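Local coordinates for maleylacetate reductase (Agrobacterium tumefaciens, PDB 3HL0), which probably catalyses the NADH-dependent reduction of maleylacetate to 3-oxoadipate in gamma-resorcylate breakdown, as a member of the iron-containing alcohol dehydrogenase family, at residues A178-Y182 and L277-L281; S238-K242 and Y328-I334; V261-T266 and L342-A346; G290-D295 and G349-A353; L316-E321 and K336-R340. Residue numbers count along the deposited sequence, not the author numbering.

Interaction 1: residues A178-Y182 and L277-L281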
# COMPACT_ATOMS: atom_id res chain seq x y z
N ALA A 178 13.50 17.83 10.71
CA ALA A 178 14.85 17.58 11.13
C ALA A 178 15.85 18.15 10.11
O ALA A 178 16.82 18.84 10.48
CB ALA A 178 15.06 16.07 11.31
N GLU A 179 15.60 17.91 8.82
CA GLU A 179 16.52 18.44 7.80
C GLU A 179 16.42 19.97 7.67
O GLU A 179 17.39 20.62 7.31
CB GLU A 179 16.35 17.76 6.43
CG GLU A 179 16.77 16.30 6.45
CD GLU A 179 17.52 15.91 5.16
OE1 GLU A 179 16.94 15.91 4.06
OE2 GLU A 179 18.73 15.66 5.27
N ALA A 180 15.23 20.51 7.92
CA ALA A 180 15.10 21.97 7.87
C ALA A 180 16.08 22.65 8.85
O ALA A 180 16.55 23.77 8.57
CB ALA A 180 13.68 22.38 8.17
N LEU A 181 16.37 22.00 9.97
CA LEU A 181 17.26 22.65 10.96
C LEU A 181 18.66 22.94 10.43
O LEU A 181 19.32 23.89 10.90
CB LEU A 181 17.37 21.77 12.21
CG LEU A 181 16.06 21.58 12.97
CD1 LEU A 181 16.27 20.55 14.11
CD2 LEU A 181 15.52 22.94 13.52
N TYR A 182 19.12 22.15 9.46
CA TYR A 182 20.47 22.35 8.91
C TYR A 182 20.47 22.68 7.44
O TYR A 182 21.51 22.58 6.78
CB TYR A 182 21.39 21.16 9.25
CG TYR A 182 20.91 19.79 8.81
CD1 TYR A 182 20.98 19.39 7.46
CD2 TYR A 182 20.42 18.89 9.76
CE1 TYR A 182 20.59 18.09 7.08
CE2 TYR A 182 20.00 17.61 9.40
CZ TYR A 182 20.12 17.22 8.07
OH TYR A 182 19.72 15.94 7.70
N LEU A 277 23.13 22.74 15.37
CA LEU A 277 21.85 22.94 14.66
C LEU A 277 20.87 21.82 15.02
O LEU A 277 19.65 22.08 15.07
CB LEU A 277 22.08 23.03 13.16
CG LEU A 277 22.91 24.25 12.71
CD1 LEU A 277 23.18 24.09 11.22
CD2 LEU A 277 22.14 25.53 12.99
N LEU A 278 21.39 20.62 15.29
CA LEU A 278 20.48 19.51 15.66
C LEU A 278 20.23 19.42 17.16
O LEU A 278 19.45 18.59 17.61
CB LEU A 278 21.02 18.19 15.09
CG LEU A 278 20.77 18.05 13.59
CD1 LEU A 278 21.68 16.97 12.98
CD2 LEU A 278 19.29 17.71 13.31
N ALA A 279 20.88 20.28 17.96
CA ALA A 279 20.69 20.23 19.41
C ALA A 279 19.22 20.32 19.88
O ALA A 279 18.85 19.60 20.80
CB ALA A 279 21.58 21.29 20.13
N PRO A 280 18.37 21.16 19.23
CA PRO A 280 16.98 21.20 19.68
C PRO A 280 16.26 19.88 19.49
O PRO A 280 15.38 19.50 20.28
CB PRO A 280 16.32 22.29 18.80
CG PRO A 280 17.46 23.11 18.29
CD PRO A 280 18.67 22.19 18.20
N LEU A 281 16.67 19.15 18.46
CA LEU A 281 16.11 17.82 18.23
C LEU A 281 16.65 16.82 19.25
O LEU A 281 15.87 16.04 19.81
CB LEU A 281 16.40 17.33 16.82
CG LEU A 281 15.93 15.88 16.52
CD1 LEU A 281 14.46 15.58 16.83
CD2 LEU A 281 16.18 15.64 15.02
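Apolar side chains carry this contact, and no hydrogen bond crosses it. Leu-181 occupies the middle, its CA-to-CB bond directed at residues 277-281: CD1 lies 4.2 Å from CD2 of Leu-278 and also 4.2 Å from CB of Leu-281. One turn earlier, Ala-178 sets its CB 3.9 Å from CD2 of Leu-281. The backbones run in opposite senses, with CA atoms 7.2 Å apart for Ala-178 and Leu-281 and 5.9 Å apart for Leu-181 and Leu-277. Main-chain oxygens join the packing too, with CB of Leu-181 3.7 Å from O of Leu-277 and CD2 of Leu-278 3.9 Å from O of Ala-178.

In the all-helical C-terminal half typical of iron-containing alcohol dehydrogenases, such contacts join helices distant in sequence. Here the last part of helix 163-180 meets the region around the start of helix 279-285, while Ala-194 and Val-195 of helix 188-210 also press on Leu-181.

The aromatic contribution comes from Tyr-182. Its ring edge receives CD2 of Leu-278, 3.9 Å from CD2 of the tyrosine, and its CB lies 4.0 Å from CD1 of Leu-277.

Polar bonding stays on one side. With chi1 in the p well, the Tyr-182 ring turns back so that OH donates to OE2 of Glu-179 at 2.6 Å; that carboxylate also bonds the backbone N of Ser-238 and of His-240 and the ring of His-241.

Interaction 2: residues S238-K242 and Y328-I334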
# COMPACT_ATOMS: atom_id res chain seq x y z
N SER A 238 18.22 17.69 2.19
CA SER A 238 19.60 17.28 1.98
C SER A 238 19.65 15.75 1.96
O SER A 238 18.73 15.13 1.41
CB SER A 238 20.52 17.94 3.04
OG SER A 238 21.88 17.60 2.73
N LEU A 239 20.66 15.17 2.60
CA LEU A 239 20.92 13.74 2.51
C LEU A 239 19.68 12.87 2.76
O LEU A 239 19.41 11.91 2.02
CB LEU A 239 22.02 13.37 3.51
CG LEU A 239 22.22 11.88 3.76
CD1 LEU A 239 22.69 11.19 2.48
CD2 LEU A 239 23.20 11.68 4.93
N HIS A 240 18.93 13.18 3.81
CA HIS A 240 17.83 12.27 4.11
C HIS A 240 16.84 12.17 2.98
O HIS A 240 16.49 11.06 2.56
CB HIS A 240 17.13 12.64 5.42
CG HIS A 240 15.93 11.77 5.68
ND1 HIS A 240 16.02 10.51 6.23
CD2 HIS A 240 14.64 11.94 5.31
CE1 HIS A 240 14.82 9.96 6.25
NE2 HIS A 240 13.96 10.81 5.68
N HIS A 241 16.35 13.31 2.50
CA HIS A 241 15.30 13.22 1.46
C HIS A 241 15.91 12.72 0.13
O HIS A 241 15.23 12.00 -0.59
CB HIS A 241 14.57 14.57 1.32
CG HIS A 241 13.73 14.93 2.52
ND1 HIS A 241 14.29 15.33 3.71
CD2 HIS A 241 12.39 14.93 2.70
CE1 HIS A 241 13.32 15.56 4.59
NE2 HIS A 241 12.15 15.31 4.01
N LYS A 242 17.14 13.10 -0.19
CA LYS A 242 17.79 12.60 -1.43
C LYS A 242 17.95 11.09 -1.41
O LYS A 242 17.59 10.41 -2.38
CB LYS A 242 19.12 13.29 -1.63
CG LYS A 242 18.96 14.80 -1.94
CD LYS A 242 18.59 15.04 -3.40
CE LYS A 242 18.91 16.47 -3.82
NZ LYS A 242 17.89 17.44 -3.29
N TYR A 328 25.02 17.26 -4.22
CA TYR A 328 24.15 18.29 -3.65
C TYR A 328 24.75 18.67 -2.32
O TYR A 328 25.62 17.95 -1.80
CB TYR A 328 22.72 17.78 -3.44
CG TYR A 328 22.66 16.50 -2.63
CD1 TYR A 328 22.64 15.26 -3.25
CD2 TYR A 328 22.64 16.55 -1.22
CE1 TYR A 328 22.62 14.08 -2.51
CE2 TYR A 328 22.59 15.38 -0.48
CZ TYR A 328 22.58 14.16 -1.12
OH TYR A 328 22.55 13.02 -0.38
N TRP A 329 24.29 19.78 -1.75
CA TRP A 329 24.87 20.26 -0.48
C TRP A 329 24.36 19.55 0.77
O TRP A 329 23.16 19.28 0.90
CB TRP A 329 24.68 21.76 -0.32
CG TRP A 329 25.57 22.34 0.73
CD1 TRP A 329 26.87 22.75 0.58
CD2 TRP A 329 25.22 22.61 2.09
NE1 TRP A 329 27.36 23.25 1.77
CE2 TRP A 329 26.36 23.16 2.71
CE3 TRP A 329 24.05 22.40 2.86
CZ2 TRP A 329 26.37 23.52 4.07
CZ3 TRP A 329 24.06 22.79 4.19
CH2 TRP A 329 25.21 23.34 4.78
N CYS A 330 25.30 19.27 1.67
CA CYS A 330 25.01 18.75 3.01
C CYS A 330 26.06 19.35 3.96
O CYS A 330 27.23 19.46 3.57
CB CYS A 330 25.16 17.22 2.96
SG CYS A 330 24.75 16.33 4.43
N PRO A 331 25.70 19.64 5.23
CA PRO A 331 26.74 20.12 6.17
C PRO A 331 27.95 19.17 6.31
O PRO A 331 29.07 19.61 6.57
CB PRO A 331 26.01 20.20 7.51
CG PRO A 331 24.53 20.43 7.10
CD PRO A 331 24.38 19.58 5.87
N ARG A 332 27.71 17.88 6.14
CA ARG A 332 28.78 16.88 6.00
C ARG A 332 28.75 16.39 4.57
O ARG A 332 27.71 15.90 4.10
CB ARG A 332 28.54 15.70 6.94
CG ARG A 332 29.59 14.61 6.81
CD ARG A 332 29.41 13.64 7.95
NE ARG A 332 30.33 12.51 7.79
CZ ARG A 332 30.16 11.35 8.39
NH1 ARG A 332 29.10 11.16 9.20
NH2 ARG A 332 31.05 10.37 8.19
N PRO A 333 29.89 16.49 3.85
CA PRO A 333 29.82 16.12 2.44
C PRO A 333 29.46 14.64 2.26
O PRO A 333 29.82 13.78 3.09
CB PRO A 333 31.25 16.39 1.91
CG PRO A 333 31.75 17.48 2.85
CD PRO A 333 31.15 17.18 4.21
N ILE A 334 28.69 14.38 1.21
CA ILE A 334 28.31 13.02 0.88
C ILE A 334 29.57 12.33 0.32
O ILE A 334 30.25 12.84 -0.60
CB ILE A 334 27.18 13.02 -0.16
CG1 ILE A 334 25.93 13.81 0.30
CG2 ILE A 334 26.87 11.59 -0.56
CD1 ILE A 334 25.51 13.71 1.70
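Tyr-328 loses more surface here than any other residue of the two segments. Its ring lies against the first turn of helix 239-251, with CG of Lys-242 over one face, 3.7 Å from the ring centroid and 9° off the normal, a nearly ideal CH-pi contact. The lysine thus packs through its aliphatic stem; NZ is 5.4 Å from the same centroid, at most a weak cation-pi attraction. At the tip of the ring, OH of Tyr-328 rests 3.4 Å from CA of Leu-239.

Ser-238 comes next. It holds the N-cap position, yet its side chain makes no capping bond; OG, in the t rotamer, donates instead to O of Trp-329 at 2.8 Å, tying the loop to the helix start. The same OG is 3.3 Å from CB of Cys-330.

Leu-239 supplies the apolar part, with CB 4.1 Å from SG of Cys-330 and CD1 3.9 Å from CD1 of Ile-334. The result is a loop docked on a helix N-terminus, the connection between helices 316-323 and 336-348 being laid against the first turn of helix 239-251. Helix 255-271 backs the contact through Tyr-269 and Val-270, while Leu-239 and Ile-334 both continue onto Ile-339 of helix 336-348.

Interaction 3: residues V261-T266 and L342-A346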
# COMPACT_ATOMS: atom_id res chain seq x y z
N VAL A 261 12.73 4.18 8.41
CA VAL A 261 13.94 3.38 8.59
C VAL A 261 15.24 4.20 8.53
O VAL A 261 16.15 4.01 9.36
CB VAL A 261 13.98 2.22 7.59
CG1 VAL A 261 15.33 1.48 7.68
CG2 VAL A 261 12.86 1.25 7.92
N LEU A 262 15.30 5.09 7.54
CA LEU A 262 16.57 5.82 7.29
C LEU A 262 16.78 6.96 8.28
O LEU A 262 17.94 7.29 8.53
CB LEU A 262 16.61 6.37 5.85
CG LEU A 262 16.89 5.27 4.79
CD1 LEU A 262 16.80 5.92 3.41
CD2 LEU A 262 18.22 4.65 5.00
N LEU A 263 15.70 7.58 8.76
CA LEU A 263 15.84 8.90 9.47
C LEU A 263 16.89 8.89 10.62
O LEU A 263 17.71 9.80 10.71
CB LEU A 263 14.48 9.43 9.94
CG LEU A 263 14.58 10.87 10.49
CD1 LEU A 263 15.07 11.90 9.47
CD2 LEU A 263 13.21 11.19 11.06
N PRO A 264 16.94 7.84 11.47
CA PRO A 264 17.93 7.91 12.56
C PRO A 264 19.38 7.92 12.03
O PRO A 264 20.24 8.52 12.64
CB PRO A 264 17.68 6.62 13.36
CG PRO A 264 16.20 6.32 13.10
CD PRO A 264 15.99 6.71 11.63
N HIS A 265 19.61 7.24 10.90
CA HIS A 265 20.94 7.08 10.31
C HIS A 265 21.36 8.29 9.54
O HIS A 265 22.53 8.64 9.59
CB HIS A 265 20.92 5.85 9.42
CG HIS A 265 20.50 4.63 10.18
ND1 HIS A 265 21.35 4.00 11.07
CD2 HIS A 265 19.31 4.00 10.25
CE1 HIS A 265 20.68 3.01 11.65
NE2 HIS A 265 19.45 2.98 11.17
N THR A 266 20.43 8.90 8.81
CA THR A 266 20.77 10.08 8.01
C THR A 266 21.00 11.25 8.98
O THR A 266 21.95 12.04 8.78
CB THR A 266 19.68 10.41 6.97
OG1 THR A 266 18.42 10.54 7.65
CG2 THR A 266 19.62 9.27 5.93
N LEU A 342 26.50 3.88 6.26
CA LEU A 342 25.13 4.31 6.67
C LEU A 342 24.11 3.25 6.18
O LEU A 342 23.25 2.79 6.96
CB LEU A 342 24.81 5.69 6.05
CG LEU A 342 23.50 6.40 6.46
CD1 LEU A 342 23.58 7.85 5.97
CD2 LEU A 342 22.30 5.75 5.80
N LEU A 343 24.21 2.89 4.89
CA LEU A 343 23.32 1.86 4.35
C LEU A 343 23.45 0.53 5.08
O LEU A 343 22.46 -0.17 5.27
CB LEU A 343 23.54 1.76 2.83
CG LEU A 343 23.05 2.96 2.04
CD1 LEU A 343 23.53 2.82 0.58
CD2 LEU A 343 21.52 3.13 2.12
N GLN A 344 24.67 0.16 5.47
CA GLN A 344 24.83 -1.08 6.19
C GLN A 344 24.16 -1.06 7.52
O GLN A 344 23.50 -2.01 7.89
CB GLN A 344 26.31 -1.42 6.36
CG GLN A 344 26.52 -2.86 6.75
CD GLN A 344 26.29 -3.80 5.62
OE1 GLN A 344 26.67 -3.51 4.51
NE2 GLN A 344 25.64 -4.93 5.88
N ARG A 345 24.32 0.05 8.25
CA ARG A 345 23.62 0.16 9.54
C ARG A 345 22.08 0.13 9.36
O ARG A 345 21.40 -0.52 10.18
CB ARG A 345 23.99 1.49 10.22
CG ARG A 345 25.50 1.67 10.60
CD ARG A 345 26.05 0.58 11.51
NE ARG A 345 26.45 -0.67 10.83
CZ ARG A 345 27.57 -0.80 10.11
NH1 ARG A 345 27.89 -2.00 9.58
NH2 ARG A 345 28.38 0.26 9.95
N ALA A 346 21.58 0.87 8.38
CA ALA A 346 20.12 0.88 8.10
C ALA A 346 19.66 -0.50 7.64
O ALA A 346 18.61 -0.95 8.06
CB ALA A 346 19.77 1.92 7.06
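Several side-chain conformations fit these two helices together. His-265, with chi1 in the m well, presents a ring face to the other helix: CB of Ala-346 stands 4.2 Å from the ring centroid, 28° off the normal, in a CH-pi contact, and CA of Ala-346 is 3.8 Å from NE2. Beside it, CB of Arg-345 lies 3.7 Å from ND1 of His-265, but the m, m, p path of the arginine, with chi4 at 76°, takes its guanidinium away to Glu-348. Leu-342, extended as t, t, reaches across the gap, its CD1 3.9 Å from O of His-265.

The short axes approach to 9.5 Å at 136°, a steeply inclined antiparallel helix pair that joins helix 255-271 to helix 336-348 inside the helical C-terminal part of this alcohol dehydrogenase fold. The first helix is kinked at Pro-264, where the N atoms of Pro-264 and His-265 lack the usual bond to the turn before.

Leu-262 sets out sideways, but its m, t conformation brings CD2 to 3.8 Å from CB of Ala-346 and 4.3 Å from CD2 of Leu-342. Thr-266, chi1 p, touches CD1 of Leu-342 through CG2 at 4.2 Å, whereas its OG1 is hydrogen-bonded to His-240 of helix 239-251.

Interaction 4: residues G290-D295 and G349-A353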
# COMPACT_ATOMS: atom_id res chain seq x y z
N GLY A 290 20.38 11.32 16.42
CA GLY A 290 20.18 10.09 15.60
C GLY A 290 19.73 8.89 16.45
O GLY A 290 18.69 8.27 16.20
N ALA A 291 20.52 8.54 17.46
CA ALA A 291 20.14 7.44 18.35
C ALA A 291 18.81 7.65 19.06
O ALA A 291 18.01 6.74 19.25
CB ALA A 291 21.28 7.15 19.38
N GLY A 292 18.57 8.88 19.49
CA GLY A 292 17.30 9.18 20.13
C GLY A 292 16.12 9.01 19.20
O GLY A 292 15.06 8.56 19.62
N LEU A 293 16.29 9.36 17.93
CA LEU A 293 15.23 9.07 16.94
C LEU A 293 14.99 7.58 16.80
O LEU A 293 13.86 7.16 16.65
CB LEU A 293 15.56 9.70 15.56
CG LEU A 293 15.28 11.19 15.46
CD1 LEU A 293 15.97 11.72 14.18
CD2 LEU A 293 13.72 11.49 15.47
N PHE A 294 16.08 6.80 16.76
CA PHE A 294 15.94 5.35 16.71
C PHE A 294 15.14 4.81 17.90
O PHE A 294 14.22 3.99 17.73
CB PHE A 294 17.36 4.73 16.67
CG PHE A 294 17.38 3.23 16.60
CD1 PHE A 294 17.54 2.60 15.37
CD2 PHE A 294 17.30 2.46 17.76
CE1 PHE A 294 17.62 1.22 15.28
CE2 PHE A 294 17.36 1.06 17.68
CZ PHE A 294 17.52 0.46 16.43
N ASP A 295 15.46 5.30 19.10
CA ASP A 295 14.72 4.86 20.29
C ASP A 295 13.26 5.29 20.22
O ASP A 295 12.35 4.53 20.59
CB ASP A 295 15.36 5.42 21.57
CG ASP A 295 16.77 4.88 21.82
OD1 ASP A 295 17.15 3.86 21.21
OD2 ASP A 295 17.49 5.48 22.65
N GLY A 349 19.33 -2.63 10.74
CA GLY A 349 18.51 -2.11 11.81
C GLY A 349 19.31 -1.78 13.06
O GLY A 349 18.78 -1.86 14.18
N ALA A 350 20.59 -1.40 12.88
CA ALA A 350 21.49 -1.05 14.02
C ALA A 350 21.11 0.29 14.63
O ALA A 350 20.62 1.16 13.92
CB ALA A 350 22.93 -1.00 13.55
N ARG A 351 21.27 0.40 15.95
CA ARG A 351 21.12 1.69 16.61
C ARG A 351 22.30 2.56 16.26
O ARG A 351 23.46 2.13 16.33
CB ARG A 351 20.99 1.47 18.13
CG ARG A 351 20.74 2.77 18.89
CD ARG A 351 20.48 2.41 20.35
NE ARG A 351 20.01 3.55 21.13
CZ ARG A 351 20.82 4.40 21.75
NH1 ARG A 351 22.15 4.26 21.68
NH2 ARG A 351 20.30 5.42 22.43
N PRO A 352 22.03 3.79 15.80
CA PRO A 352 23.13 4.69 15.47
C PRO A 352 24.03 4.90 16.68
O PRO A 352 23.57 4.95 17.83
CB PRO A 352 22.41 6.01 15.14
CG PRO A 352 21.11 5.60 14.66
CD PRO A 352 20.72 4.41 15.54
N ALA A 353 25.32 5.03 16.36
CA ALA A 353 26.41 4.91 17.33
C ALA A 353 26.25 5.92 18.45
O ALA A 353 27.24 6.34 19.05
CB ALA A 353 27.77 5.09 16.63
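A backbone CA set over the face of an aromatic ring is the oddest element here: CA of Arg-351 sits 3.7 Å from the centroid of the Phe-294 ring, only 7° off its normal, in a CH-pi contact, and CB lies over the same face beside it. The arginine then runs on across the same phenylalanine, CG 3.6 Å from CD2 of Phe-294, with chi1 to chi3 all t and chi4 at -89°, carrying its guanidinium to Asp-295. There the geometry is bidentate: NE donates to OD1 of Asp-295 at 2.9 Å and NH2 to OD2 at 2.8 Å, both almost linear. Over one face of the guanidinium lies CB of Ala-291, 3.6 Å from NH2.

The segment 349-353 is the C-terminal tail of the chain. It leaves helix 336-348 through a Schellman motif whose C-prime residue is Gly-349, with positive phi, and continues extended along helix 289-300. Pro-352 beds its ring on that helix, CD 3.6 Å from CB of Phe-294 and CG 3.9 Å from O of Gly-290; Pro-264 and Ala-268 of helix 255-271 pack on the same proline. At the Phe-294 ring edge, CZ is 3.5 Å from O of Gly-349.

Chemically, the tail is held in two ways: Pro-352, Phe-294 and Ala-291 provide apolar packing, and the two bonds set the arginine's charge against that of Asp-295 and orient the guanidinium.

Interaction 5: residues L316-E321 and K336-R340; sequences LDPMAE and KTAIR
Build both segments as alpha-helix, phi/psi near -65/-40, the first turn or so of each helix, with Ala-320 N to Leu-316 O 2.9 Å, Glu-321 N to Asp-317 O 3.0 Å and Arg-340 N to Lys-336 O 2.8 Å. Cross the short axes at 135° with closest approach 9.0 Å, and bring Ala-320 opposite Arg-340, CA to CA 5.2 Å. This is an inclined antiparallel helix pair with a small residue at the crossing, flanked by salt bridges: CB of Ala-320 lies 3.9 Å from CD of Arg-340.

Give Arg-340 chi1 t, chi2 p, chi3 t, chi4 82°. Its NE donates to OD1 of Asp-317 (chi1 m) at 2.7 Å. Water 1 donates to OD2 of Asp-317 at 2.8 Å and accepts from NH2 of Arg-340 at 2.9 Å; NH1 is taken by Gln-344 OE1. CB of Leu-316 covers one guanidinium face, 3.4 Å from CZ of Arg-340. Lys-336, all t, extends NZ to OE1 of Glu-321 (chi1 t, chi2 p) at 2.6 Å. Thr-324 OG1 is a shared hydrogen-bond partner of O of Ala-320 and O of Glu-321.

Behind the pair runs helix 239-251, touched by selenomethionine Met-319 of helix 316-323 and Ile-339 of helix 336-348.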
# COMPACT_ATOMS: atom_id res chain seq x y z
N LEU A 316 23.16 -2.89 -1.72
CA LEU A 316 23.75 -1.78 -0.94
C LEU A 316 24.87 -1.06 -1.69
O LEU A 316 24.93 0.16 -1.71
CB LEU A 316 24.23 -2.31 0.42
CG LEU A 316 23.14 -2.96 1.27
CD1 LEU A 316 23.73 -3.45 2.57
CD2 LEU A 316 21.96 -1.93 1.50
N ASP A 317 25.70 -1.82 -2.39
CA ASP A 317 26.77 -1.18 -3.20
C ASP A 317 26.19 -0.34 -4.35
O ASP A 317 26.59 0.82 -4.50
CB ASP A 317 27.82 -2.21 -3.70
CG ASP A 317 28.74 -2.72 -2.60
OD1 ASP A 317 29.10 -1.98 -1.67
OD2 ASP A 317 29.16 -3.91 -2.66
N PRO A 318 25.21 -0.88 -5.12
CA PRO A 318 24.65 -0.06 -6.21
C PRO A 318 23.95 1.19 -5.69
O PRO A 318 23.96 2.24 -6.32
CB PRO A 318 23.63 -0.99 -6.88
CG PRO A 318 24.10 -2.39 -6.53
CD PRO A 318 24.92 -2.31 -5.27
N MSE A 319 23.34 1.06 -4.51
CA MSE A 319 22.70 2.22 -3.91
C MSE A 319 23.71 3.26 -3.44
O MSE A 319 23.47 4.44 -3.62
CB MSE A 319 21.78 1.81 -2.75
CG MSE A 319 20.48 1.14 -3.18
SE MSE A 319 19.45 1.97 -4.58
CE MSE A 319 20.19 0.96 -6.09
N ALA A 320 24.82 2.82 -2.87
CA ALA A 320 25.84 3.78 -2.41
C ALA A 320 26.39 4.54 -3.64
O ALA A 320 26.67 5.74 -3.57
CB ALA A 320 26.94 3.07 -1.67
N GLU A 321 26.52 3.83 -4.78
CA GLU A 321 26.94 4.49 -6.04
C GLU A 321 25.92 5.52 -6.54
O GLU A 321 26.30 6.64 -6.84
CB GLU A 321 27.27 3.45 -7.11
CG GLU A 321 27.72 4.02 -8.49
CD GLU A 321 28.96 4.93 -8.43
OE1 GLU A 321 29.89 4.65 -7.63
OE2 GLU A 321 29.00 5.91 -9.22
N LYS A 336 31.10 8.33 -0.66
CA LYS A 336 30.62 6.97 -0.97
C LYS A 336 30.84 5.97 0.18
O LYS A 336 29.91 5.22 0.54
CB LYS A 336 31.21 6.46 -2.29
CG LYS A 336 30.53 5.17 -2.75
CD LYS A 336 30.79 4.88 -4.22
CE LYS A 336 30.31 3.50 -4.54
NZ LYS A 336 30.87 3.03 -5.85
N THR A 337 32.04 5.88 0.74
CA THR A 337 32.25 4.87 1.79
C THR A 337 31.40 5.12 3.02
O THR A 337 30.94 4.17 3.66
CB THR A 337 33.74 4.65 2.15
OG1 THR A 337 34.27 5.84 2.75
CG2 THR A 337 34.57 4.25 0.90
N ALA A 338 31.24 6.40 3.38
CA ALA A 338 30.48 6.75 4.56
C ALA A 338 28.98 6.51 4.33
O ALA A 338 28.27 6.07 5.25
CB ALA A 338 30.77 8.19 4.97
N ILE A 339 28.53 6.73 3.10
CA ILE A 339 27.13 6.40 2.73
C ILE A 339 26.95 4.88 2.70
O ILE A 339 25.92 4.34 3.14
CB ILE A 339 26.71 7.05 1.40
CG1 ILE A 339 26.71 8.60 1.55
CG2 ILE A 339 25.37 6.52 0.93
CD1 ILE A 339 25.77 9.15 2.70
N ARG A 340 27.96 4.18 2.19
CA ARG A 340 27.91 2.71 2.24
C ARG A 340 27.79 2.18 3.68
O ARG A 340 27.03 1.23 3.91
CB ARG A 340 29.10 2.11 1.47
CG ARG A 340 29.08 0.57 1.39
CD ARG A 340 27.87 0.05 0.60
NE ARG A 340 27.90 -1.42 0.65
CZ ARG A 340 27.44 -2.13 1.65
NH1 ARG A 340 26.85 -1.53 2.69
NH2 ARG A 340 27.54 -3.48 1.61
O HOH W 1 28.75 -5.28 -0.29

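Helix 336-348 and its flanking loops unite four of the contacts: interaction 2 precedes it, interactions 5 and 3 lie along it with centres 12 Å apart, and interaction 4 follows it. Interactions 3 and 4 are closest, centres 8 Å apart, and share the Schellman bond from Ala-350 N to Arg-345 O, 3.0 Å. Interaction 1 joins interaction 2 through Glu-179, whose OE1 is 2.7 Å from ND1 of His-241; from there His-240 ND1 reaches OG1 of Thr-266 in interaction 3 at 2.8 Å. None of the five binds the cofactor directly: Lys-242 of interaction 2 stays about 12 Å from NAD, side chain to ligand, and Leu-262 of interaction 3 about 13 Å.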